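Local coordinates for protein beta-lactamase YbxI (Bacillus subtilis, PDB 5E2F) that probably hydrolyses the amide bond of beta-lactam antibiotics, as a class D enzyme of the serine beta-lactamase and penicillin-binding protein fold, at residues 180-185 and 229-234. Residues are numbered along the deposited sequence; the frame is centred on the assembly and turned at random.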
loop_
_atom_site.group_PDB
_atom_site.type_symbol
_atom_site.label_atom_id
_atom_site.label_comp_id
_atom_site.label_asym_id
_atom_site.label_seq_id
_atom_site.Cartn_x
_atom_site.Cartn_y
_atom_site.Cartn_z
ATOM N N THR A 180 -6.974 3.743 7.923
ATOM C CA THR A 180 -6.738 3.677 9.366
ATOM C C THR A 180 -5.394 3.032 9.663
ATOM O O THR A 180 -4.644 3.495 10.530
ATOM C CB THR A 180 -7.877 2.887 10.011
ATOM O OG1 THR A 180 -9.092 3.637 9.827
ATOM C CG2 THR A 180 -7.606 2.609 11.486
ATOM N N PHE A 181 -5.081 1.956 8.956
ATOM C CA PHE A 181 -3.805 1.283 9.147
ATOM C C PHE A 181 -2.637 2.192 8.767
ATOM O O PHE A 181 -1.649 2.300 9.503
ATOM C CB PHE A 181 -3.786 0.013 8.294
ATOM C CG PHE A 181 -2.479 -0.697 8.339
ATOM C CD1 PHE A 181 -2.160 -1.521 9.395
ATOM C CD2 PHE A 181 -1.547 -0.495 7.352
ATOM C CE1 PHE A 181 -0.940 -2.156 9.455
ATOM C CE2 PHE A 181 -0.302 -1.131 7.405
ATOM C CZ PHE A 181 -0.012 -1.957 8.461
ATOM N N LEU A 182 -2.741 2.862 7.617
ATOM C CA LEU A 182 -1.640 3.691 7.135
ATOM C C LEU A 182 -1.444 4.934 7.988
ATOM O O LEU A 182 -0.308 5.407 8.137
ATOM C CB LEU A 182 -1.851 4.047 5.661
ATOM C CG LEU A 182 -1.732 2.841 4.733
ATOM C CD1 LEU A 182 -2.262 3.222 3.354
ATOM C CD2 LEU A 182 -0.250 2.401 4.636
ATOM N N GLU A 183 -2.515 5.473 8.582
ATOM C CA GLU A 183 -2.319 6.588 9.503
ATOM C C GLU A 183 -1.488 6.155 10.696
ATOM O O GLU A 183 -0.587 6.883 11.137
ATOM C CB GLU A 183 -3.655 7.162 9.983
ATOM C CG GLU A 183 -3.462 8.207 11.096
ATOM C CD GLU A 183 -4.758 8.641 11.796
ATOM O OE1 GLU A 183 -5.750 7.875 11.789
ATOM O OE2 GLU A 183 -4.778 9.754 12.364
ATOM N N LYS A 184 -1.763 4.958 11.217
ATOM C CA LYS A 184 -0.967 4.456 12.328
ATOM C C LYS A 184 0.480 4.230 11.913
ATOM O O LYS A 184 1.397 4.459 12.703
ATOM C CB LYS A 184 -1.592 3.184 12.886
ATOM C CG LYS A 184 -2.884 3.441 13.653
ATOM C CD LYS A 184 -3.464 2.188 14.286
ATOM C CE LYS A 184 -4.128 1.295 13.262
ATOM N NZ LYS A 184 -4.995 0.271 13.938
ATOM N N LEU A 185 0.717 3.791 10.677
ATOM C CA LEU A 185 2.104 3.680 10.208
ATOM C C LEU A 185 2.774 5.051 10.089
ATOM O O LEU A 185 3.923 5.220 10.528
ATOM C CB LEU A 185 2.160 2.924 8.871
ATOM C CG LEU A 185 3.516 2.821 8.180
ATOM C CD1 LEU A 185 4.553 2.110 9.050
ATOM C CD2 LEU A 185 3.333 2.074 6.864
ATOM N N TRP A 229 -5.290 -0.346 -6.672
ATOM C CA TRP A 229 -5.076 0.434 -5.469
ATOM C C TRP A 229 -3.806 1.258 -5.625
ATOM O O TRP A 229 -2.833 0.832 -6.270
ATOM C CB TRP A 229 -4.742 -0.492 -4.319
ATOM C CG TRP A 229 -5.781 -1.443 -3.816
ATOM C CD1 TRP A 229 -5.960 -2.748 -4.194
ATOM C CD2 TRP A 229 -6.692 -1.204 -2.724
ATOM N NE1 TRP A 229 -6.948 -3.328 -3.418
ATOM C CE2 TRP A 229 -7.389 -2.412 -2.492
ATOM C CE3 TRP A 229 -6.958 -0.099 -1.901
ATOM C CZ2 TRP A 229 -8.339 -2.550 -1.475
ATOM C CZ3 TRP A 229 -7.919 -0.239 -0.895
ATOM C CH2 TRP A 229 -8.601 -1.454 -0.697
ATOM N N PHE A 230 -3.789 2.414 -4.964
ATOM C CA PHE A 230 -2.532 3.105 -4.685
ATOM C C PHE A 230 -2.715 3.745 -3.323
ATOM O O PHE A 230 -3.644 4.534 -3.136
ATOM C CB PHE A 230 -2.196 4.136 -5.777
ATOM C CG PHE A 230 -0.876 4.839 -5.559
ATOM C CD1 PHE A 230 0.325 4.122 -5.529
ATOM C CD2 PHE A 230 -0.818 6.216 -5.398
ATOM C CE1 PHE A 230 1.548 4.758 -5.367
ATOM C CE2 PHE A 230 0.403 6.866 -5.229
ATOM C CZ PHE A 230 1.579 6.149 -5.213
ATOM N N VAL A 231 -1.887 3.358 -2.350
ATOM C CA VAL A 231 -2.094 3.763 -0.957
ATOM C C VAL A 231 -0.775 4.276 -0.418
ATOM O O VAL A 231 0.288 3.778 -0.779
ATOM C CB VAL A 231 -2.651 2.595 -0.103
ATOM C CG1 VAL A 231 -3.913 2.025 -0.744
ATOM C CG2 VAL A 231 -1.634 1.483 0.114
ATOM N N GLY A 232 -0.825 5.265 0.459
ATOM C CA GLY A 232 0.444 5.780 0.950
ATOM C C GLY A 232 0.292 7.117 1.648
ATOM O O GLY A 232 -0.739 7.394 2.293
ATOM N N PHE A 233 1.343 7.931 1.516
ATOM C CA PHE A 233 1.422 9.195 2.228
ATOM C C PHE A 233 2.177 10.185 1.374
ATOM O O PHE A 233 3.034 9.815 0.574
ATOM C CB PHE A 233 2.381 9.155 3.451
ATOM C CG PHE A 233 2.380 7.884 4.222
ATOM C CD1 PHE A 233 1.291 7.566 4.962
ATOM C CD2 PHE A 233 3.462 7.002 4.203
ATOM C CE1 PHE A 233 1.220 6.437 5.657
ATOM C CE2 PHE A 233 3.388 5.792 4.938
ATOM C CZ PHE A 233 2.240 5.533 5.638
ATOM N N ILE A 234 1.895 11.454 1.577
ATOM C CA ILE A 234 2.724 12.489 0.997
ATOM C C ILE A 234 3.147 13.428 2.112
ATOM O O ILE A 234 2.307 13.876 2.908
ATOM C CB ILE A 234 2.048 13.219 -0.171
ATOM C CG1 ILE A 234 3.000 14.293 -0.701
ATOM C CG2 ILE A 234 0.674 13.780 0.220
ATOM C CD1 ILE A 234 2.784 14.656 -2.107
#
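Helix-on-sheet packing in the interior of the beta-lactamase/transpeptidase fold brings Leu-182 and Leu-185 of helix 175-186 against Val-231, Gly-232 and Phe-233 of strand 228-236, in the antiparallel sheet. The two short axes run in roughly the same direction, 32° apart. Their closest approach is 9.0 Å. The nearest CA pair is Leu-182 with Gly-232, at 6.9 Å. Leu-182 reaches down onto the strand. Its CG stands anti to its own carbonyl carbon (chi1 -68°), over the strand, and a near-anti second torsion (chi2 167°) carries Leu-182 CD1 to 3.5 Å from Val-231 CB. The same methyl, Leu-182 CD1, lies 3.8 Å from Gly-232 N; having no side chain, the glycine meets it through its backbone. Phe-233 rises from the strand beside this leucine and meets the helix with the edge of its ring. Phe-233 CE1 lies 3.1 Å from Leu-182 O, near the ring plane, a close C-H to carbonyl approach rather than a classical hydrogen bond. The same Phe-233 CE1 is 3.9 Å from Leu-182 CB. Farther round the rim, Phe-233 CZ is 3.8 Å from Leu-185 CD2, the leucine side chain crossing the phenylalanine at about a right angle. No hydrogen bond joins the segments, and all five touching residues are buried. The side-chain contacts are apolar, while Leu-182 O at the ring edge and Gly-232 N bring in polar backbone atoms; 210 Å² is buried in total. Within the sheet, strand 228-236 lies between strands 212-220 and 239-247; on the latter, Val-242 touches Leu-182 and Val-244 touches Val-231. Phe-230 points to the other side of the sheet, onto helix 251-264, placing this strand between helices 175-186 and 251-264.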